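Local structure of major capsid protein (Paramecium bursaria Chlorella virus 1, 5TIP) at residues Asn109-Thr114 with Asn414-Asn419; Asp116-Met121 with Gly344-Gly349; Gly272-Leu277 with Ala348-Tyr353. The protein self-assembles as trimers into the large icosahedral capsid of the virus, where it is the main structural component and carries host-added N-linked glycans. All blocks are in the same frame, centred on the assembly; numbering follows the deposited sequence.

Interaction 1. Residues Asn109-Thr114 with Asn414-Asn419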
loop_
_atom_site.group_PDB
_atom_site.type_symbol
_atom_site.label_atom_id
_atom_site.label_comp_id
_atom_site.label_asym_id
_atom_site.label_seq_id
_atom_site.Cartn_x
_atom_site.Cartn_y
_atom_site.Cartn_z
ATOM N N ASN A 109 21.809 -6.781 -12.344
ATOM C CA ASN A 109 21.163 -5.476 -12.218
ATOM C C ASN A 109 19.838 -5.429 -12.968
ATOM O O ASN A 109 18.901 -4.757 -12.524
ATOM C CB ASN A 109 22.093 -4.358 -12.698
ATOM C CG ASN A 109 22.575 -4.559 -14.116
ATOM O OD1 ASN A 109 22.215 -5.531 -14.778
ATOM N ND2 ASN A 109 23.391 -3.629 -14.597
ATOM N N ASP A 110 19.731 -6.135 -14.098
ATOM C CA ASP A 110 18.459 -6.160 -14.809
ATOM C C ASP A 110 17.409 -6.943 -14.033
ATOM O O ASP A 110 16.209 -6.685 -14.183
ATOM C CB ASP A 110 18.638 -6.742 -16.211
ATOM C CG ASP A 110 17.370 -6.654 -17.046
ATOM O OD1 ASP A 110 16.979 -5.528 -17.422
ATOM O OD2 ASP A 110 16.762 -7.708 -17.327
ATOM N N TRP A 111 17.830 -7.901 -13.203
ATOM C CA TRP A 111 16.875 -8.548 -12.312
ATOM C C TRP A 111 16.406 -7.588 -11.226
ATOM O O TRP A 111 15.216 -7.552 -10.894
ATOM C CB TRP A 111 17.482 -9.795 -11.678
ATOM C CG TRP A 111 16.633 -10.312 -10.564
ATOM C CD1 TRP A 111 16.958 -10.368 -9.242
ATOM C CD2 TRP A 111 15.298 -10.821 -10.671
ATOM N NE1 TRP A 111 15.913 -10.890 -8.518
ATOM C CE2 TRP A 111 14.882 -11.176 -9.373
ATOM C CE3 TRP A 111 14.417 -11.016 -11.739
ATOM C CZ2 TRP A 111 13.625 -11.717 -9.116
ATOM C CZ3 TRP A 111 13.170 -11.551 -11.481
ATOM C CH2 TRP A 111 12.785 -11.896 -10.180
ATOM N N PHE A 112 17.306 -6.798 -10.712
ATOM C CA PHE A 112 16.961 -5.802 -9.743
ATOM C C PHE A 112 15.928 -4.880 -10.393
ATOM O O PHE A 112 14.972 -4.530 -9.761
ATOM C CB PHE A 112 18.206 -5.045 -9.277
ATOM C CG PHE A 112 18.939 -5.709 -8.173
ATOM C CD1 PHE A 112 19.216 -7.014 -8.208
ATOM C CD2 PHE A 112 19.318 -5.008 -7.071
ATOM C CE1 PHE A 112 19.861 -7.629 -7.200
ATOM C CE2 PHE A 112 19.959 -5.630 -6.016
ATOM C CZ PHE A 112 20.236 -6.958 -6.093
ATOM N N ARG A 113 16.132 -4.511 -11.656
ATOM C CA ARG A 113 15.187 -3.650 -12.357
ATOM C C ARG A 113 13.858 -4.365 -12.578
ATOM O O ARG A 113 12.790 -3.759 -12.434
ATOM C CB ARG A 113 15.779 -3.195 -13.691
ATOM C CG ARG A 113 14.963 -2.133 -14.419
ATOM C CD ARG A 113 15.380 -0.719 -14.029
ATOM N NE ARG A 113 15.275 -0.493 -12.590
ATOM C CZ ARG A 113 14.151 -0.158 -11.969
ATOM N NH1 ARG A 113 13.029 -0.006 -12.662
ATOM N NH2 ARG A 113 14.144 0.020 -10.656
ATOM N N THR A 114 13.909 -5.654 -12.929
ATOM C CA THR A 114 12.684 -6.416 -13.153
ATOM C C THR A 114 11.949 -6.683 -11.844
ATOM O O THR A 114 10.718 -6.574 -11.783
ATOM C CB THR A 114 13.012 -7.733 -13.859
ATOM O OG1 THR A 114 13.581 -7.456 -15.144
ATOM C CG2 THR A 114 11.758 -8.580 -14.041
ATOM N N ASN A 414 15.265 -11.024 -21.877
ATOM C CA ASN A 414 15.720 -11.566 -20.604
ATOM C C ASN A 414 14.570 -12.323 -19.954
ATOM O O ASN A 414 13.528 -11.733 -19.657
ATOM C CB ASN A 414 16.213 -10.452 -19.681
ATOM C CG ASN A 414 17.299 -9.607 -20.313
ATOM O OD1 ASN A 414 18.458 -10.012 -20.379
ATOM N ND2 ASN A 414 16.928 -8.420 -20.776
ATOM N N ILE A 415 14.758 -13.620 -19.732
ATOM C CA ILE A 415 13.745 -14.472 -19.120
ATOM C C ILE A 415 14.266 -14.929 -17.767
ATOM O O ILE A 415 15.358 -15.504 -17.675
ATOM C CB ILE A 415 13.395 -15.671 -20.013
ATOM C CG1 ILE A 415 13.011 -15.196 -21.414
ATOM C CG2 ILE A 415 12.260 -16.477 -19.400
ATOM C CD1 ILE A 415 12.754 -16.319 -22.388
ATOM N N TYR A 416 13.489 -14.673 -16.718
ATOM C CA TYR A 416 13.863 -15.021 -15.357
ATOM C C TYR A 416 12.908 -16.066 -14.799
ATOM O O TYR A 416 11.729 -16.115 -15.163
ATOM C CB TYR A 416 13.869 -13.786 -14.449
ATOM C CG TYR A 416 14.832 -12.714 -14.895
ATOM C CD1 TYR A 416 16.181 -12.788 -14.574
ATOM C CD2 TYR A 416 14.397 -11.633 -15.648
ATOM C CE1 TYR A 416 17.067 -11.813 -14.984
ATOM C CE2 TYR A 416 15.276 -10.653 -16.064
ATOM C CZ TYR A 416 16.610 -10.749 -15.728
ATOM O OH TYR A 416 17.491 -9.778 -16.139
ATOM N N ALA A 417 13.434 -16.902 -13.910
ATOM C CA ALA A 417 12.639 -17.904 -13.215
ATOM C C ALA A 417 13.045 -17.922 -11.751
ATOM O O ALA A 417 14.239 -17.939 -11.436
ATOM C CB ALA A 417 12.825 -19.293 -13.836
ATOM N N LYS A 418 12.050 -17.931 -10.868
ATOM C CA LYS A 418 12.279 -17.996 -9.431
ATOM C C LYS A 418 11.855 -19.386 -8.978
ATOM O O LYS A 418 10.700 -19.763 -9.115
ATOM C CB LYS A 418 11.485 -16.920 -8.692
ATOM C CG LYS A 418 12.112 -16.485 -7.376
ATOM C CD LYS A 418 13.490 -15.885 -7.596
ATOM C CE LYS A 418 13.808 -14.801 -6.583
ATOM N NZ LYS A 418 13.529 -15.220 -5.186
ATOM N N ASN A 419 12.797 -20.137 -8.427
ATOM C CA ASN A 419 12.543 -21.507 -8.014
ATOM C C ASN A 419 12.844 -21.669 -6.531
ATOM O O ASN A 419 13.450 -20.804 -5.894
ATOM C CB ASN A 419 13.382 -22.497 -8.831
ATOM C CG ASN A 419 14.867 -22.361 -8.563
ATOM O OD1 ASN A 419 15.557 -21.580 -9.216
ATOM N ND2 ASN A 419 15.369 -23.126 -7.600
#
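W111 lays the six-membered ring of its indole obliquely against the ring of Y416. CE3 does most of the touching. It sits above one face of the tyrosine ring, offset toward the rim, 3.6 Å from Y416 CG. CZ3 rests against Y416 CB. The two planes are 49° apart, so the pair is neither a parallel stack nor a T-shape. F232 stacks on the Y416 ring. The hydroxyl of Y416 reaches D110 near the start of the helix and donates to D110 OD2 in a very short hydrogen bond (2.5 Å). The acceptor lies at the ring edge, in its plane. D110 CG is anti to the backbone N (chi1 -174°), which sets the carboxylate carbon beside the Y416 hydroxyl. Major capsid proteins of this family have two consecutive jelly-rolls, and here helix 109-119 packs on strand 412-426 of the second. The axes of 109-114 and 414-419 lie at 74°. T114 OG1 lies 3.7 Å from Y416 CE2 and bonds back to the carbonyl D110 O, which also takes T114 N. Farther along the strand, K418 CE meets W111 CZ2 at 4.0 Å, while K418 NZ forms a salt bridge with E228.

Interaction 2. Residues Asp116-Met121 with Gly344-Gly349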
loop_
_atom_site.group_PDB
_atom_site.type_symbol
_atom_site.label_atom_id
_atom_site.label_comp_id
_atom_site.label_asym_id
_atom_site.label_seq_id
_atom_site.Cartn_x
_atom_site.Cartn_y
_atom_site.Cartn_z
ATOM N N ASP A 116 12.002 -4.833 -9.178
ATOM C CA ASP A 116 11.409 -3.582 -8.720
ATOM C C ASP A 116 10.125 -3.268 -9.478
ATOM O O ASP A 116 9.162 -2.755 -8.894
ATOM C CB ASP A 116 12.421 -2.445 -8.873
ATOM C CG ASP A 116 11.925 -1.137 -8.290
ATOM O OD1 ASP A 116 11.616 -1.102 -7.081
ATOM O OD2 ASP A 116 11.847 -0.142 -9.039
ATOM N N ALA A 117 10.088 -3.575 -10.776
ATOM C CA ALA A 117 8.907 -3.269 -11.576
ATOM C C ALA A 117 7.729 -4.172 -11.232
ATOM O O ALA A 117 6.574 -3.773 -11.411
ATOM C CB ALA A 117 9.240 -3.387 -13.064
ATOM N N LEU A 118 7.994 -5.380 -10.740
ATOM C CA LEU A 118 6.940 -6.352 -10.479
ATOM C C LEU A 118 6.532 -6.438 -9.014
ATOM O O LEU A 118 5.335 -6.490 -8.718
ATOM C CB LEU A 118 7.373 -7.742 -10.958
ATOM C CG LEU A 118 7.233 -8.052 -12.449
ATOM C CD1 LEU A 118 7.870 -9.392 -12.762
ATOM C CD2 LEU A 118 5.769 -8.048 -12.864
ATOM N N PHE A 119 7.489 -6.456 -8.087
ATOM C CA PHE A 119 7.208 -6.840 -6.710
ATOM C C PHE A 119 7.363 -5.708 -5.703
ATOM O O PHE A 119 7.062 -5.909 -4.521
ATOM C CB PHE A 119 8.095 -8.025 -6.317
ATOM C CG PHE A 119 7.848 -9.248 -7.149
ATOM C CD1 PHE A 119 6.731 -10.034 -6.927
ATOM C CD2 PHE A 119 8.716 -9.597 -8.169
ATOM C CE1 PHE A 119 6.491 -11.153 -7.696
ATOM C CE2 PHE A 119 8.482 -10.716 -8.943
ATOM C CZ PHE A 119 7.367 -11.495 -8.706
ATOM N N ARG A 120 7.826 -4.538 -6.120
ATOM C CA ARG A 120 7.735 -3.354 -5.280
ATOM C C ARG A 120 6.593 -2.473 -5.766
ATOM O O ARG A 120 6.179 -2.535 -6.926
ATOM C CB ARG A 120 9.051 -2.572 -5.271
ATOM C CG ARG A 120 10.102 -3.173 -4.351
ATOM C CD ARG A 120 11.183 -2.164 -3.997
ATOM N NE ARG A 120 12.331 -2.805 -3.363
ATOM C CZ ARG A 120 13.339 -3.355 -4.031
ATOM N NH1 ARG A 120 13.343 -3.341 -5.356
ATOM N NH2 ARG A 120 14.342 -3.921 -3.376
ATOM N N MET A 121 6.078 -1.652 -4.856
ATOM C CA MET A 121 4.915 -0.838 -5.172
ATOM C C MET A 121 4.813 0.306 -4.179
ATOM O O MET A 121 5.402 0.270 -3.095
ATOM C CB MET A 121 3.627 -1.666 -5.147
ATOM C CG MET A 121 3.285 -2.210 -3.769
ATOM S SD MET A 121 1.853 -3.307 -3.754
ATOM C CE MET A 121 2.488 -4.712 -4.664
ATOM N N GLY A 344 -0.097 -4.735 -7.358
ATOM C CA GLY A 344 0.525 -3.438 -7.538
ATOM C C GLY A 344 0.257 -2.894 -8.925
ATOM O O GLY A 344 -0.856 -3.022 -9.441
ATOM N N VAL A 345 1.266 -2.285 -9.543
ATOM C CA VAL A 345 1.184 -1.855 -10.934
ATOM C C VAL A 345 2.546 -2.085 -11.576
ATOM O O VAL A 345 3.584 -1.784 -10.977
ATOM C CB VAL A 345 0.732 -0.386 -11.075
ATOM C CG1 VAL A 345 1.778 0.580 -10.538
ATOM C CG2 VAL A 345 0.402 -0.070 -12.526
ATOM N N THR A 346 2.544 -2.655 -12.776
ATOM C CA THR A 346 3.767 -3.013 -13.464
ATOM C C THR A 346 3.903 -2.187 -14.733
ATOM O O THR A 346 2.966 -2.151 -15.545
ATOM C CB THR A 346 3.785 -4.511 -13.810
ATOM O OG1 THR A 346 3.800 -5.278 -12.601
ATOM C CG2 THR A 346 5.014 -4.854 -14.632
ATOM N N PRO A 347 5.031 -1.511 -14.941
ATOM C CA PRO A 347 5.199 -0.722 -16.164
ATOM C C PRO A 347 5.192 -1.609 -17.399
ATOM O O PRO A 347 5.505 -2.800 -17.339
ATOM C CB PRO A 347 6.560 -0.045 -15.966
ATOM C CG PRO A 347 7.275 -0.917 -14.986
ATOM C CD PRO A 347 6.213 -1.436 -14.065
ATOM N N ALA A 348 4.813 -1.011 -18.525
ATOM C CA ALA A 348 4.760 -1.746 -19.779
ATOM C C ALA A 348 6.138 -2.288 -20.137
ATOM O O ALA A 348 7.169 -1.686 -19.825
ATOM C CB ALA A 348 4.234 -0.850 -20.901
ATOM N N GLY A 349 6.149 -3.442 -20.800
ATOM C CA GLY A 349 7.379 -4.085 -21.196
ATOM C C GLY A 349 7.894 -5.131 -20.235
ATOM O O GLY A 349 8.868 -5.820 -20.561
HETATM O O HOH W 1 2.906 -5.844 -10.086
HETATM O O HOH W 2 3.864 -3.345 -8.092
#
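T346 meets A117 and L118 of helix 109-119 with every atom of its side chain. CB lies 3.8 Å from A117 O. From there the branches part. CG2 is anti to the backbone N and packs on L118 CD2 at 3.7 Å. OG1 lies beside the backbone N, anti to the carbonyl carbon (chi1 -65°). It touches the same methyl and also comes to 3.4 Å from A117 O. That last pair is a weak hydrogen bond, and not a settled one, since the proton has another acceptor within reach. A water lies 2.7 Å from T346 OG1 and donates to L118 O.

P347 follows directly. Its CG meets A117 CB at 3.7 Å, and its CD lies near A117 O. At the other end of the contact, M121 bends its chain at chi3 (68°) and brings CE to G344 CA, 3.7 Å away. G344 has no side chain, which lets this methyl come close to its CA and N. A second water donates to R120 O and accepts from V345 N.

The contact joins A117, L118 and M121 to the loop between helix 330-341 and strand 350-354. It also lies at the trimer interface. T346 O accepts from R130 of the second subunit, and R120 NH2 bonds to Y339 of the third. Within the chain, R125 reaches D116 O and V345 O.

The direct contacts mix apolar packing with close approaches to A117 O. L118 O and R120 O get their bonds across the contact from water, so the direct polar link is weak.

Interaction 3. Residues Gly272-Leu277 with Ala348-Tyr353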
loop_
_atom_site.group_PDB
_atom_site.type_symbol
_atom_site.label_atom_id
_atom_site.label_comp_id
_atom_site.label_asym_id
_atom_site.label_seq_id
_atom_site.Cartn_x
_atom_site.Cartn_y
_atom_site.Cartn_z
ATOM N N GLY A 272 17.318 -0.344 -18.444
ATOM C CA GLY A 272 15.925 -0.327 -18.051
ATOM C C GLY A 272 14.947 0.071 -19.130
ATOM O O GLY A 272 13.760 0.232 -18.832
ATOM N N GLN A 273 15.396 0.240 -20.372
ATOM C CA GLN A 273 14.490 0.586 -21.464
ATOM C C GLN A 273 13.798 -0.684 -21.933
ATOM O O GLN A 273 14.386 -1.503 -22.643
ATOM C CB GLN A 273 15.234 1.262 -22.610
ATOM C CG GLN A 273 14.296 1.749 -23.707
ATOM C CD GLN A 273 15.009 2.080 -25.002
ATOM O OE1 GLN A 273 16.219 2.295 -25.023
ATOM N NE2 GLN A 273 14.253 2.128 -26.094
ATOM N N TYR A 274 12.537 -0.849 -21.540
ATOM C CA TYR A 274 11.747 -2.012 -21.911
ATOM C C TYR A 274 10.682 -1.692 -22.949
ATOM O O TYR A 274 9.958 -2.598 -23.374
ATOM C CB TYR A 274 11.085 -2.618 -20.667
ATOM C CG TYR A 274 12.063 -3.095 -19.618
ATOM C CD1 TYR A 274 13.261 -3.699 -19.977
ATOM C CD2 TYR A 274 11.789 -2.943 -18.266
ATOM C CE1 TYR A 274 14.155 -4.137 -19.020
ATOM C CE2 TYR A 274 12.674 -3.379 -17.302
ATOM C CZ TYR A 274 13.856 -3.975 -17.684
ATOM O OH TYR A 274 14.742 -4.412 -16.727
ATOM N N THR A 275 10.567 -0.435 -23.365
ATOM C CA THR A 275 9.567 -0.016 -24.331
ATOM C C THR A 275 10.234 0.824 -25.410
ATOM O O THR A 275 11.399 1.213 -25.300
ATOM C CB THR A 275 8.434 0.771 -23.661
ATOM O OG1 THR A 275 8.994 1.826 -22.868
ATOM C CG2 THR A 275 7.605 -0.143 -22.771
ATOM N N ALA A 276 9.474 1.107 -26.463
ATOM C CA ALA A 276 9.985 1.886 -27.578
ATOM C C ALA A 276 9.973 3.375 -27.256
ATOM O O ALA A 276 9.124 3.868 -26.507
ATOM C CB ALA A 276 9.162 1.620 -28.836
ATOM N N LEU A 277 10.936 4.093 -27.826
ATOM C CA LEU A 277 10.980 5.540 -27.684
ATOM C C LEU A 277 10.057 6.190 -28.705
ATOM O O LEU A 277 9.957 5.736 -29.848
ATOM C CB LEU A 277 12.409 6.056 -27.862
ATOM C CG LEU A 277 13.492 5.425 -26.984
ATOM C CD1 LEU A 277 14.853 6.040 -27.276
ATOM C CD2 LEU A 277 13.143 5.568 -25.512
ATOM N N ALA A 348 4.813 -1.011 -18.525
ATOM C CA ALA A 348 4.760 -1.746 -19.779
ATOM C C ALA A 348 6.138 -2.288 -20.137
ATOM O O ALA A 348 7.169 -1.686 -19.825
ATOM C CB ALA A 348 4.234 -0.850 -20.901
ATOM N N GLY A 349 6.149 -3.442 -20.800
ATOM C CA GLY A 349 7.379 -4.085 -21.196
ATOM C C GLY A 349 7.894 -5.131 -20.235
ATOM O O GLY A 349 8.868 -5.820 -20.561
ATOM N N VAL A 350 7.276 -5.274 -19.066
ATOM C CA VAL A 350 7.626 -6.306 -18.098
ATOM C C VAL A 350 6.444 -7.255 -17.983
ATOM O O VAL A 350 5.305 -6.816 -17.785
ATOM C CB VAL A 350 7.986 -5.702 -16.729
ATOM C CG1 VAL A 350 8.403 -6.798 -15.763
ATOM C CG2 VAL A 350 9.090 -4.672 -16.877
ATOM N N TYR A 351 6.711 -8.552 -18.109
ATOM C CA TYR A 351 5.660 -9.553 -18.191
ATOM C C TYR A 351 5.879 -10.629 -17.138
ATOM O O TYR A 351 7.008 -10.889 -16.715
ATOM C CB TYR A 351 5.602 -10.179 -19.585
ATOM C CG TYR A 351 5.541 -9.158 -20.699
ATOM C CD1 TYR A 351 4.324 -8.648 -21.132
ATOM C CD2 TYR A 351 6.700 -8.695 -21.308
ATOM C CE1 TYR A 351 4.264 -7.713 -22.145
ATOM C CE2 TYR A 351 6.648 -7.758 -22.321
ATOM C CZ TYR A 351 5.428 -7.271 -22.734
ATOM O OH TYR A 351 5.370 -6.340 -23.743
ATOM N N LEU A 352 4.779 -11.254 -16.726
ATOM C CA LEU A 352 4.791 -12.241 -15.659
ATOM C C LEU A 352 3.811 -13.358 -15.977
ATOM O O LEU A 352 2.717 -13.108 -16.490
ATOM C CB LEU A 352 4.422 -11.599 -14.314
ATOM C CG LEU A 352 4.132 -12.525 -13.129
ATOM C CD1 LEU A 352 5.424 -13.060 -12.528
ATOM C CD2 LEU A 352 3.295 -11.813 -12.079
ATOM N N TYR A 353 4.210 -14.590 -15.675
ATOM C CA TYR A 353 3.283 -15.709 -15.579
ATOM C C TYR A 353 3.587 -16.460 -14.295
ATOM O O TYR A 353 4.695 -16.978 -14.123
ATOM C CB TYR A 353 3.374 -16.649 -16.782
ATOM C CG TYR A 353 2.329 -17.740 -16.722
ATOM C CD1 TYR A 353 1.005 -17.473 -17.043
ATOM C CD2 TYR A 353 2.659 -19.029 -16.320
ATOM C CE1 TYR A 353 0.041 -18.459 -16.977
ATOM C CE2 TYR A 353 1.701 -20.024 -16.253
ATOM C CZ TYR A 353 0.394 -19.732 -16.583
ATOM O OH TYR A 353 -0.565 -20.717 -16.519
HETATM O O HOH W 3 9.615 -5.474 -23.102
HETATM O O HOH W 4 7.844 -4.456 -24.939
#
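Y274 packs its ring obliquely against V350 of strand 350-354. The protein has the two jelly-rolls of its family, and here the loop after strand 257-266 meets residues 348-350 in the second. The apolar contacts come first. V350 CG2 lies 3.5 Å from Y274 CD2, with CE2 a little farther off. On the next residue, T275 CG2 packs on A348 CB at 3.9 Å.

Close backbone packing comes second. G349 CA lies 3.7 Å from Y274 O. G349, with positive phi (95°) and no side chain, lets that oxygen approach. T275 CG2 also touches A348 O.

Polar links across the contact run through water. One water lies within bonding distance of both Y274 O and G349 O. Another donates to Y274 O and, weakly, to Y351 OH. Inside the loop, Q273 NE2 donates to T275 O at 3.1 Å. The donor comes nearly along the C=O axis, and the oxygen lies in the amide plane of Q273. The phenol of Y274 has its partner on helix 109-119: Y274 OH bonds to D110 OD1, the carboxylate oxygen that Y416 does not use.

Overall arrangement
All three contacts are buried. The centre of interaction 1 lies nearest the chain centre, at about 6 Å, and that of interaction 3 farthest, at about 13 Å. Interactions 1 and 2 use successive parts of helix 109-119, one against a sheet strand and the other against a loop. Interactions 2 and 3 share A348 and G349. V350 packs on both A117 and L118, and Y274 reaches the helix too, so the helix meets all three sites. Their chemistry differs. Interaction 1 combines aromatic packing with a direct tyrosine-carboxylate bond. Interactions 2 and 3 are small, largely apolar contacts with waters linking backbone carbonyls to backbone or side-chain groups. Both also touch the second subunit, which interaction 1 does not.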